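Local coordinates for protein heat-inducible transcription repressor hrcA homolog (Thermotoga maritima, PDB 1STZ) that probably represses class I heat-shock genes, the grpE-dnaK-dnaJ and groELS operons, as a DNA-binding transcription regulator, at residues E100-E106 / R319-I324; T142-L148 / L195-G201; E157-F162 / V173-T178; K241-L245 / T308-T312. All blocks are in the same frame, centred on the assembly; numbering follows the deposited sequence.

Overall arrangement
The four contacts are spread along an elongated chain. Interaction 1 joins residues 100-106 to helix 314-334 and spans the other three in sequence. Interaction 3 is a hairpin of strands 159-166 and 169-177, enclosed in sequence by interaction 2. Their centres are about 22 Å apart, and both belong to the region around the three-stranded sheet 149-177. Interaction 4 follows later and lies on the opposite side of the chain's centre, about 45 Å from interaction 3 between centres. It sits where strand 299-309 of the five-stranded sheet ends, just before helix 314-334 of interaction 1. Interaction 1 borders the second subunit; interactions 3 and 4 touch the third.

Interaction 1: E100-E106 / R319-I324; sequences EADLAVE and RVFEYI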
# COMPACT_ATOMS: atom_id res chain seq x y z
N GLU A 100 3.94 -8.60 -16.33
CA GLU A 100 2.86 -8.04 -15.52
C GLU A 100 3.15 -6.57 -15.28
O GLU A 100 2.71 -5.72 -16.05
CB GLU A 100 2.71 -8.81 -14.19
CG GLU A 100 1.69 -8.21 -13.23
CD GLU A 100 1.96 -8.53 -11.76
OE1 GLU A 100 2.72 -7.78 -11.10
OE2 GLU A 100 1.38 -9.51 -11.26
N ALA A 101 3.94 -6.28 -14.24
CA ALA A 101 4.06 -4.94 -13.70
C ALA A 101 2.68 -4.42 -13.32
O ALA A 101 2.08 -3.62 -14.05
CB ALA A 101 4.74 -4.02 -14.70
N ASP A 102 2.17 -4.92 -12.19
CA ASP A 102 0.95 -4.39 -11.57
C ASP A 102 1.30 -3.93 -10.15
O ASP A 102 1.30 -4.72 -9.21
CB ASP A 102 -0.14 -5.45 -11.56
CG ASP A 102 -1.43 -4.97 -10.90
OD1 ASP A 102 -1.42 -3.97 -10.16
OD2 ASP A 102 -2.51 -5.56 -11.06
N LEU A 103 1.55 -2.64 -10.04
CA LEU A 103 2.08 -2.03 -8.83
C LEU A 103 1.17 -2.31 -7.64
O LEU A 103 1.64 -2.67 -6.55
CB LEU A 103 2.20 -0.51 -9.04
CG LEU A 103 3.48 0.28 -8.77
CD1 LEU A 103 3.26 1.25 -7.63
CD2 LEU A 103 4.71 -0.57 -8.49
N ALA A 104 -0.14 -2.16 -7.85
CA ALA A 104 -1.10 -2.27 -6.77
C ALA A 104 -1.06 -3.65 -6.11
O ALA A 104 -1.01 -3.76 -4.89
CB ALA A 104 -2.49 -1.96 -7.27
N VAL A 105 -1.09 -4.69 -6.93
CA VAL A 105 -1.12 -6.05 -6.41
C VAL A 105 0.23 -6.44 -5.77
O VAL A 105 0.25 -7.20 -4.82
CB VAL A 105 -1.59 -7.08 -7.46
CG1 VAL A 105 -0.46 -7.49 -8.40
CG2 VAL A 105 -2.16 -8.28 -6.75
N GLU A 106 1.32 -5.86 -6.26
CA GLU A 106 2.64 -6.13 -5.69
C GLU A 106 2.83 -5.57 -4.27
O GLU A 106 3.80 -5.94 -3.60
CB GLU A 106 3.75 -5.59 -6.59
CG GLU A 106 3.92 -6.34 -7.90
CD GLU A 106 5.02 -5.72 -8.76
OE1 GLU A 106 4.91 -5.78 -10.02
OE2 GLU A 106 5.99 -5.16 -8.17
N ARG A 319 -4.79 -11.49 -13.75
CA ARG A 319 -3.48 -11.09 -13.25
C ARG A 319 -3.47 -10.98 -11.72
O ARG A 319 -2.54 -11.47 -11.09
CB ARG A 319 -3.11 -9.76 -13.87
CG ARG A 319 -1.82 -9.14 -13.41
CD ARG A 319 -1.86 -7.63 -13.47
NE ARG A 319 -2.43 -7.22 -14.74
CZ ARG A 319 -3.23 -6.18 -14.95
NH1 ARG A 319 -3.58 -5.34 -13.99
NH2 ARG A 319 -3.67 -5.98 -16.17
N VAL A 320 -4.46 -10.31 -11.17
CA VAL A 320 -4.54 -10.08 -9.74
C VAL A 320 -4.78 -11.40 -9.00
O VAL A 320 -4.18 -11.62 -7.95
CB VAL A 320 -5.66 -9.07 -9.40
CG1 VAL A 320 -5.88 -8.99 -7.92
CG2 VAL A 320 -5.30 -7.72 -9.90
N PHE A 321 -5.59 -12.28 -9.57
CA PHE A 321 -6.00 -13.53 -8.93
C PHE A 321 -4.82 -14.45 -8.88
O PHE A 321 -4.48 -14.96 -7.83
CB PHE A 321 -7.14 -14.15 -9.70
CG PHE A 321 -7.79 -15.36 -9.05
CD1 PHE A 321 -8.86 -15.20 -8.21
CD2 PHE A 321 -7.38 -16.65 -9.38
CE1 PHE A 321 -9.51 -16.29 -7.66
CE2 PHE A 321 -8.02 -17.76 -8.83
CZ PHE A 321 -9.07 -17.58 -7.96
N GLU A 322 -4.16 -14.61 -10.01
CA GLU A 322 -2.97 -15.41 -10.08
C GLU A 322 -1.83 -14.94 -9.13
O GLU A 322 -1.21 -15.76 -8.46
CB GLU A 322 -2.46 -15.49 -11.52
CG GLU A 322 -1.29 -16.44 -11.64
CD GLU A 322 -0.77 -16.62 -13.06
OE1 GLU A 322 -0.67 -15.63 -13.82
OE2 GLU A 322 -0.40 -17.78 -13.39
N TYR A 323 -1.55 -13.64 -9.09
CA TYR A 323 -0.53 -13.12 -8.16
C TYR A 323 -0.83 -13.49 -6.71
O TYR A 323 0.04 -14.00 -6.02
CB TYR A 323 -0.39 -11.61 -8.29
CG TYR A 323 0.81 -11.01 -7.59
CD1 TYR A 323 2.04 -10.86 -8.25
CD2 TYR A 323 0.73 -10.57 -6.27
CE1 TYR A 323 3.13 -10.31 -7.61
CE2 TYR A 323 1.82 -10.01 -5.63
CZ TYR A 323 3.01 -9.89 -6.29
OH TYR A 323 4.07 -9.32 -5.65
N ILE A 324 -2.06 -13.25 -6.26
CA ILE A 324 -2.42 -13.46 -4.86
C ILE A 324 -2.41 -14.94 -4.50
O ILE A 324 -1.93 -15.30 -3.42
CB ILE A 324 -3.82 -12.82 -4.52
CG1 ILE A 324 -3.67 -11.36 -4.17
CG2 ILE A 324 -4.42 -13.42 -3.24
CD1 ILE A 324 -3.54 -10.51 -5.27
O HOH W 1 0.00 -12.00 -11.90
O HOH W 2 4.32 -9.11 -3.20
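Val105 packs on Tyr323 where the short, weakly bonded helix 103-106, N-capped by Asp102, lies against the long helix 314-334. Val105 CG1 sits over one face of the Tyr323 ring, 4.1 Å from its centroid and displaced toward the rim. This is a CH-pi contact. Val105 CG2, the other branch, touches Tyr323 CD2 at 3.7 Å and packs on Val320 CG1. The first torsion of Tyr323 (chi1 -169°) puts CG anti to the backbone N. The ring then runs past Val105, and its hydroxyl ends beside CA and CG of Glu106. Water 2 lies in the ring plane and bridges Tyr323 OH to Glu106 O. With an alanine here in place of Tyr323, Val105 CG1 would probably lose the ring face it rests on, and the water its hydroxyl partner.

Arg319 bends at chi3 (-46°) and turns its guanidinium to Asp102. Arg319 NH1 donates to Asp102 OD2 at 3.1 Å in a nearly straight hydrogen bond, part of a salt bridge. The oxygen lies in the guanidinium plane, but NH1 comes from above the carboxylate plane. NH1 also meets Glu180 of the second subunit, its stronger partner. Asp102 OD1 accepts a weak capping bond from Val105 N. Glu100 crosses Arg319 at a slant, with its CG against Arg319 CG and CD. Water 1 donates to Glu100 OE2 at 2.9 Å and to Arg319 O at 2.7 Å.

Interaction 2: T142-L148 / L195-G201; sequences TRDLKIL and LRGRTVG
Arg196 brings its flat guanidinium obliquely to Leu148 O. Arg196 NE donates to Leu148 O over 3.2 Å, and the oxygen lies 29° out of the guanidinium plane. The carbonyl of Thr142 is gripped on both faces. Gly201 N reaches Thr142 O at 2.9 Å from one face, Leu145 N from the opposite one. Thr199 OG1 donates to Arg143 O at 3.2 Å, from above the carbonyl plane. The Thr199 torsion (chi1 71°) sets OG1 between backbone N and carbonyl carbon. There it also N-caps helix 200-205. A valine in its place would probably leave Arg143 O without this donor and the helix start without its side-chain cap.

Lys146 and Thr199 form a single beta bridge. Ile147 N donates to Arg198 O at 2.8 Å, almost straight, and Gly197 N to Ile147 O. Ile147 crosses Val200 at about a right angle, with Ile147 CG1 4.1 Å from Val200 CG2. Gly201 comes so close that a side chain would clash with Thr142 O.

The contact ties the loop between strands 134-138 and 149-154 to the turn joining helices 184-195 and 200-205. Val203 and Leu204 of the latter helix cover Ile147 and Thr142.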
# COMPACT_ATOMS: atom_id res chain seq x y z
N THR A 142 -9.96 -27.95 9.38
CA THR A 142 -9.62 -28.23 10.78
C THR A 142 -9.47 -29.72 11.08
O THR A 142 -8.85 -30.09 12.07
CB THR A 142 -10.66 -27.64 11.74
OG1 THR A 142 -11.98 -28.09 11.39
CG2 THR A 142 -10.72 -26.14 11.62
N ARG A 143 -10.06 -30.55 10.24
CA ARG A 143 -10.05 -32.00 10.44
C ARG A 143 -8.67 -32.60 10.74
O ARG A 143 -8.56 -33.49 11.58
CB ARG A 143 -10.68 -32.69 9.22
CG ARG A 143 -10.51 -34.20 9.17
CD ARG A 143 -11.04 -34.79 7.88
NE ARG A 143 -10.20 -35.87 7.38
CZ ARG A 143 -10.19 -36.30 6.11
NH1 ARG A 143 -10.99 -35.74 5.19
NH2 ARG A 143 -9.38 -37.30 5.76
N ASP A 144 -7.62 -32.12 10.07
CA ASP A 144 -6.25 -32.64 10.25
C ASP A 144 -5.26 -31.53 10.66
O ASP A 144 -4.05 -31.67 10.46
CB ASP A 144 -5.76 -33.38 8.99
CG ASP A 144 -5.15 -32.43 7.94
OD1 ASP A 144 -5.87 -31.48 7.49
OD2 ASP A 144 -3.96 -32.55 7.54
N LEU A 145 -5.79 -30.46 11.25
CA LEU A 145 -4.97 -29.35 11.74
C LEU A 145 -4.48 -29.74 13.14
O LEU A 145 -5.15 -29.45 14.13
CB LEU A 145 -5.81 -28.08 11.82
CG LEU A 145 -5.40 -26.79 11.10
CD1 LEU A 145 -6.11 -25.59 11.73
CD2 LEU A 145 -3.91 -26.59 11.12
N LYS A 146 -3.33 -30.40 13.22
CA LYS A 146 -2.78 -30.77 14.51
C LYS A 146 -2.39 -29.53 15.34
O LYS A 146 -1.79 -28.60 14.83
CB LYS A 146 -1.56 -31.67 14.32
CG LYS A 146 -1.90 -33.08 13.87
CD LYS A 146 -0.85 -34.07 14.38
CE LYS A 146 -1.33 -35.53 14.30
NZ LYS A 146 -0.32 -36.43 14.94
N ILE A 147 -2.74 -29.54 16.62
CA ILE A 147 -2.24 -28.56 17.58
C ILE A 147 -0.83 -29.00 18.01
O ILE A 147 -0.67 -30.02 18.68
CB ILE A 147 -3.18 -28.47 18.80
CG1 ILE A 147 -4.57 -27.97 18.40
CG2 ILE A 147 -2.56 -27.56 19.88
CD1 ILE A 147 -5.65 -28.24 19.44
N LEU A 148 0.18 -28.24 17.63
CA LEU A 148 1.58 -28.57 17.92
C LEU A 148 2.01 -28.09 19.30
O LEU A 148 2.95 -28.63 19.88
CB LEU A 148 2.51 -27.95 16.87
CG LEU A 148 2.18 -28.26 15.41
CD1 LEU A 148 3.05 -27.46 14.47
CD2 LEU A 148 2.33 -29.75 15.11
N LEU A 195 -4.06 -31.49 24.60
CA LEU A 195 -4.35 -30.95 23.28
C LEU A 195 -3.28 -31.18 22.22
O LEU A 195 -3.59 -31.18 21.04
CB LEU A 195 -4.60 -29.45 23.40
CG LEU A 195 -5.89 -29.07 24.13
CD1 LEU A 195 -5.98 -27.58 24.21
CD2 LEU A 195 -7.10 -29.63 23.41
N ARG A 196 -2.04 -31.32 22.65
CA ARG A 196 -0.91 -31.51 21.75
C ARG A 196 -1.01 -32.84 21.02
O ARG A 196 -1.16 -33.87 21.65
CB ARG A 196 0.38 -31.48 22.57
CG ARG A 196 1.66 -31.51 21.80
CD ARG A 196 2.88 -31.36 22.71
NE ARG A 196 3.35 -29.97 22.78
CZ ARG A 196 4.33 -29.56 23.58
NH1 ARG A 196 4.95 -30.41 24.39
NH2 ARG A 196 4.69 -28.28 23.56
N GLY A 197 -0.93 -32.83 19.69
CA GLY A 197 -1.12 -34.04 18.91
C GLY A 197 -2.56 -34.26 18.46
O GLY A 197 -2.83 -35.06 17.57
N ARG A 198 -3.50 -33.54 19.08
CA ARG A 198 -4.91 -33.60 18.71
C ARG A 198 -5.18 -32.51 17.71
O ARG A 198 -4.46 -31.52 17.67
CB ARG A 198 -5.76 -33.41 19.95
CG ARG A 198 -5.27 -34.26 21.10
CD ARG A 198 -6.28 -35.17 21.71
NE ARG A 198 -7.10 -35.93 20.77
CZ ARG A 198 -7.94 -36.88 21.16
NH1 ARG A 198 -8.03 -37.19 22.44
NH2 ARG A 198 -8.68 -37.53 20.28
N THR A 199 -6.21 -32.68 16.89
CA THR A 199 -6.53 -31.68 15.87
C THR A 199 -7.59 -30.69 16.35
O THR A 199 -8.28 -30.94 17.31
CB THR A 199 -6.96 -32.34 14.54
OG1 THR A 199 -8.25 -32.94 14.67
CG2 THR A 199 -6.04 -33.51 14.19
N VAL A 200 -7.68 -29.55 15.68
CA VAL A 200 -8.70 -28.55 15.98
C VAL A 200 -10.07 -29.17 15.70
O VAL A 200 -11.01 -28.91 16.43
CB VAL A 200 -8.50 -27.27 15.15
CG1 VAL A 200 -9.65 -26.28 15.36
CG2 VAL A 200 -7.17 -26.60 15.51
N GLY A 201 -10.16 -30.00 14.67
CA GLY A 201 -11.39 -30.73 14.34
C GLY A 201 -11.86 -31.63 15.46
O GLY A 201 -13.05 -31.75 15.72

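Interaction 3: E157-F162 / V173-T178; sequences EDYLIF and VTPIKT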
# COMPACT_ATOMS: atom_id res chain seq x y z
N GLU A 157 -0.32 -9.00 35.88
CA GLU A 157 -1.29 -9.46 36.87
C GLU A 157 -2.69 -9.56 36.24
O GLU A 157 -3.44 -10.48 36.55
CB GLU A 157 -1.35 -8.52 38.09
CG GLU A 157 -0.26 -8.76 39.13
CD GLU A 157 -0.26 -7.73 40.26
OE1 GLU A 157 -0.59 -6.55 40.00
OE2 GLU A 157 0.07 -8.09 41.41
N ASP A 158 -3.01 -8.62 35.35
CA ASP A 158 -4.36 -8.48 34.80
C ASP A 158 -4.62 -9.22 33.50
O ASP A 158 -5.78 -9.49 33.18
CB ASP A 158 -4.68 -7.00 34.58
CG ASP A 158 -4.56 -6.18 35.84
OD1 ASP A 158 -4.88 -6.71 36.93
OD2 ASP A 158 -4.13 -5.01 35.85
N TYR A 159 -3.58 -9.56 32.75
CA TYR A 159 -3.76 -10.06 31.39
C TYR A 159 -2.95 -11.32 31.07
O TYR A 159 -1.83 -11.50 31.51
CB TYR A 159 -3.43 -8.96 30.39
CG TYR A 159 -4.26 -7.70 30.55
CD1 TYR A 159 -3.70 -6.52 31.02
CD2 TYR A 159 -5.62 -7.71 30.25
CE1 TYR A 159 -4.46 -5.37 31.17
CE2 TYR A 159 -6.39 -6.56 30.41
CZ TYR A 159 -5.81 -5.40 30.86
OH TYR A 159 -6.58 -4.28 31.01
N LEU A 160 -3.55 -12.16 30.24
CA LEU A 160 -2.97 -13.41 29.78
C LEU A 160 -3.13 -13.49 28.28
O LEU A 160 -4.18 -13.10 27.77
CB LEU A 160 -3.74 -14.57 30.42
CG LEU A 160 -3.12 -15.97 30.46
CD1 LEU A 160 -3.64 -16.74 31.68
CD2 LEU A 160 -3.41 -16.74 29.20
N ILE A 161 -2.14 -13.99 27.55
CA ILE A 161 -2.33 -14.24 26.13
C ILE A 161 -2.31 -15.73 25.82
O ILE A 161 -1.35 -16.43 26.10
CB ILE A 161 -1.30 -13.47 25.26
CG1 ILE A 161 -1.57 -11.96 25.36
CG2 ILE A 161 -1.43 -13.90 23.81
CD1 ILE A 161 -0.48 -11.10 24.78
N PHE A 162 -3.42 -16.21 25.27
CA PHE A 162 -3.56 -17.59 24.84
C PHE A 162 -3.34 -17.67 23.34
O PHE A 162 -3.70 -16.75 22.62
CB PHE A 162 -4.96 -18.13 25.20
CG PHE A 162 -5.33 -19.40 24.48
CD1 PHE A 162 -4.93 -20.64 24.96
CD2 PHE A 162 -6.11 -19.35 23.32
CE1 PHE A 162 -5.29 -21.81 24.29
CE2 PHE A 162 -6.45 -20.50 22.67
CZ PHE A 162 -6.04 -21.74 23.15
N VAL A 173 -5.13 -16.34 18.62
CA VAL A 173 -4.50 -15.44 19.56
C VAL A 173 -5.57 -14.61 20.28
O VAL A 173 -6.36 -13.90 19.65
CB VAL A 173 -3.44 -14.53 18.90
CG1 VAL A 173 -2.60 -13.86 19.96
CG2 VAL A 173 -2.54 -15.33 18.02
N THR A 174 -5.57 -14.68 21.60
CA THR A 174 -6.67 -14.15 22.39
C THR A 174 -6.17 -13.66 23.73
O THR A 174 -5.82 -14.47 24.57
CB THR A 174 -7.72 -15.24 22.64
OG1 THR A 174 -8.20 -15.76 21.39
CG2 THR A 174 -8.96 -14.64 23.31
N PRO A 175 -6.13 -12.36 23.94
CA PRO A 175 -5.85 -11.81 25.27
C PRO A 175 -7.03 -12.08 26.20
O PRO A 175 -8.16 -12.02 25.76
CB PRO A 175 -5.70 -10.31 25.00
CG PRO A 175 -5.54 -10.19 23.58
CD PRO A 175 -6.32 -11.29 22.94
N ILE A 176 -6.75 -12.36 27.46
CA ILE A 176 -7.76 -12.76 28.44
C ILE A 176 -7.58 -11.94 29.71
O ILE A 176 -6.45 -11.73 30.15
CB ILE A 176 -7.60 -14.27 28.78
CG1 ILE A 176 -7.80 -15.13 27.53
CG2 ILE A 176 -8.60 -14.70 29.83
CD1 ILE A 176 -7.19 -16.50 27.67
N LYS A 177 -8.68 -11.45 30.29
CA LYS A 177 -8.67 -10.86 31.63
C LYS A 177 -8.49 -11.92 32.70
O LYS A 177 -9.10 -12.98 32.64
CB LYS A 177 -9.99 -10.16 31.94
CG LYS A 177 -10.29 -8.91 31.14
CD LYS A 177 -11.32 -8.05 31.86
CE LYS A 177 -11.58 -6.76 31.12
NZ LYS A 177 -12.79 -6.07 31.64
N THR A 178 -7.66 -11.62 33.69
CA THR A 178 -7.60 -12.41 34.91
C THR A 178 -7.56 -11.50 36.13
O THR A 178 -6.55 -10.84 36.38
CB THR A 178 -6.38 -13.33 34.90
OG1 THR A 178 -6.35 -14.12 33.71
CG2 THR A 178 -6.48 -14.35 36.01
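Leu160, Phe162 and Ile176 make the apolar centre, on one face of the paired strands. Ile176 CD1 touches Phe162 CB at 3.7 Å and Leu160 CD2 at 4.1 Å. Leu160 and Ile176 lie side by side and point the same way. In Ile176, CG1 is anti to the carbonyl carbon (chi1 -61°), and this branch carries CD1 across to the neighbouring strand. The Phe162 ring is turned edge-on to Thr174 CB. Helix 215-224 covers this face, with Leu219 on Ile176 and Ile220 and Ile224 on Phe162. Ile161, on the other face, touches Val173, with Ile161 CG2 to Val173 CG1 at 4.0 Å.

The two segments lie in the arms of an antiparallel beta hairpin, strands 159-166 and 169-177. Leu160 with Ile176 and Phe162 with Thr174 are hydrogen-bonded pairs. Ile176 N donates to Leu160 O at 2.7 Å, and Leu160 N returns a bond to Ile176 O at 2.9 Å. Ile161 faces Pro175 in a non-hydrogen-bonded pair. Pro175 and Lys177 bond through their backbones to the third subunit, and Val173 and Pro175 pack on Pro175 and Val173 of that subunit. The sheet is therefore probably continued across the interface.

Farther out, Ile176 O lies at the edge of the Tyr159 ring, while Asp158 CB sits over one ring face. Thr178 N donates to Asp158 O at 2.9 Å, from above the carbonyl plane. At the polar end, Glu157 O and Thr178 O, both acceptors, stand 3.1 Å apart.

Interaction 4: K241-L245 / T308-T312; sequences KDETL and TSKVT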
# COMPACT_ATOMS: atom_id res chain seq x y z
N LYS A 241 -22.37 -2.22 -6.10
CA LYS A 241 -22.03 -1.01 -6.86
C LYS A 241 -22.06 -1.25 -8.36
O LYS A 241 -22.07 -0.31 -9.14
CB LYS A 241 -20.63 -0.50 -6.48
CG LYS A 241 -20.58 0.28 -5.21
CD LYS A 241 -20.90 1.76 -5.44
CE LYS A 241 -20.27 2.62 -4.37
NZ LYS A 241 -19.75 1.79 -3.24
N ASP A 242 -22.09 -2.51 -8.75
CA ASP A 242 -22.06 -2.90 -10.16
C ASP A 242 -23.44 -2.89 -10.84
O ASP A 242 -24.29 -3.76 -10.61
CB ASP A 242 -21.44 -4.29 -10.24
CG ASP A 242 -21.00 -4.64 -11.62
OD1 ASP A 242 -21.61 -4.09 -12.57
OD2 ASP A 242 -20.05 -5.44 -11.85
N GLU A 243 -23.62 -1.93 -11.75
CA GLU A 243 -24.91 -1.65 -12.37
C GLU A 243 -25.42 -2.78 -13.24
O GLU A 243 -26.60 -2.84 -13.55
CB GLU A 243 -24.85 -0.36 -13.21
CG GLU A 243 -26.06 0.55 -13.04
CD GLU A 243 -27.20 0.28 -14.03
OE1 GLU A 243 -26.96 -0.07 -15.21
OE2 GLU A 243 -28.38 0.45 -13.62
N THR A 244 -24.53 -3.68 -13.65
CA THR A 244 -24.90 -4.83 -14.46
C THR A 244 -25.52 -5.97 -13.66
O THR A 244 -25.99 -6.93 -14.26
CB THR A 244 -23.65 -5.35 -15.24
OG1 THR A 244 -22.57 -5.70 -14.35
CG2 THR A 244 -23.05 -4.22 -16.11
N LEU A 245 -25.55 -5.87 -12.33
CA LEU A 245 -26.09 -6.94 -11.48
C LEU A 245 -27.36 -6.47 -10.81
O LEU A 245 -27.50 -5.28 -10.45
CB LEU A 245 -25.05 -7.37 -10.43
CG LEU A 245 -23.75 -8.00 -10.93
CD1 LEU A 245 -22.76 -8.24 -9.78
CD2 LEU A 245 -24.01 -9.30 -11.69
N THR A 308 -17.48 -11.98 -10.10
CA THR A 308 -17.79 -10.64 -10.56
C THR A 308 -18.93 -10.74 -11.52
O THR A 308 -19.30 -11.83 -11.93
CB THR A 308 -16.58 -10.02 -11.32
OG1 THR A 308 -16.21 -10.85 -12.43
CG2 THR A 308 -15.32 -9.98 -10.44
N SER A 309 -19.47 -9.61 -11.93
CA SER A 309 -20.19 -9.58 -13.19
C SER A 309 -19.31 -10.15 -14.32
O SER A 309 -18.08 -9.99 -14.31
CB SER A 309 -20.58 -8.16 -13.55
OG SER A 309 -21.19 -8.15 -14.83
N LYS A 310 -19.94 -10.81 -15.28
CA LYS A 310 -19.22 -11.27 -16.48
C LYS A 310 -18.84 -10.12 -17.40
O LYS A 310 -18.05 -10.32 -18.32
CB LYS A 310 -20.02 -12.34 -17.25
CG LYS A 310 -21.32 -11.91 -17.85
CD LYS A 310 -21.98 -13.11 -18.54
CE LYS A 310 -23.42 -12.82 -18.98
NZ LYS A 310 -24.04 -14.07 -19.51
N VAL A 311 -19.42 -8.94 -17.16
CA VAL A 311 -18.99 -7.70 -17.79
C VAL A 311 -17.91 -7.09 -16.91
O VAL A 311 -18.17 -6.24 -16.05
CB VAL A 311 -20.17 -6.70 -18.00
CG1 VAL A 311 -19.72 -5.53 -18.86
CG2 VAL A 311 -21.39 -7.40 -18.63
N THR A 312 -16.68 -7.55 -17.10
CA THR A 312 -15.59 -7.20 -16.21
C THR A 312 -14.26 -7.20 -16.95
O THR A 312 -14.15 -7.73 -18.06
CB THR A 312 -15.56 -8.19 -15.01
OG1 THR A 312 -14.57 -7.81 -14.05
CG2 THR A 312 -15.14 -9.60 -15.44
O HOH W 3 -18.42 -7.20 -10.60
O HOH W 4 -18.23 -4.74 -13.72
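Thr244 OG1 and Ser309 OG meet at 2.9 Å, between an Asx turn on one segment and an ST turn on the other. In the Asx turn, Asp242 OD1 accepts from Thr244 N at 3.1 Å. In the ST turn, Ser309 OG accepts from Val311 N at 3.0 Å. The Asx turn overlaps a type I beta turn from Asp242 to Leu245.

Thr244 OG1 also donates to Asp242 OD1, at 2.6 Å. Both donors of Thr244 reach this oxygen from the same face of the carboxylate plane, which would limit rotation of the carboxylate. Thr244 has OG1 between its backbone N and carbonyl carbon (chi1 58°), where it can serve the carboxylate and face Ser309 at once. Its methyl CG2 lies near Val311 CB. Ser309 reaches out with OG anti to the backbone N (chi1 175°). Ser309 CB lies 3.3 Å from Asp242 OD2 and 4.1 Å from Leu245 CD2.

The contact joins the loop between helices 236-241 and 247-256 to the end of strand 299-309, the middle strand of the five-stranded sheet. Thr244 O also accepts from Lys286 NZ. Two waters lie between the segments. Water 3 accepts from Ser309 N and lies within hydrogen-bonding distance of Asp242 OD2. Water 4 donates to Asp242 OD2 at 2.7 Å and to Val311 O at 2.8 Å.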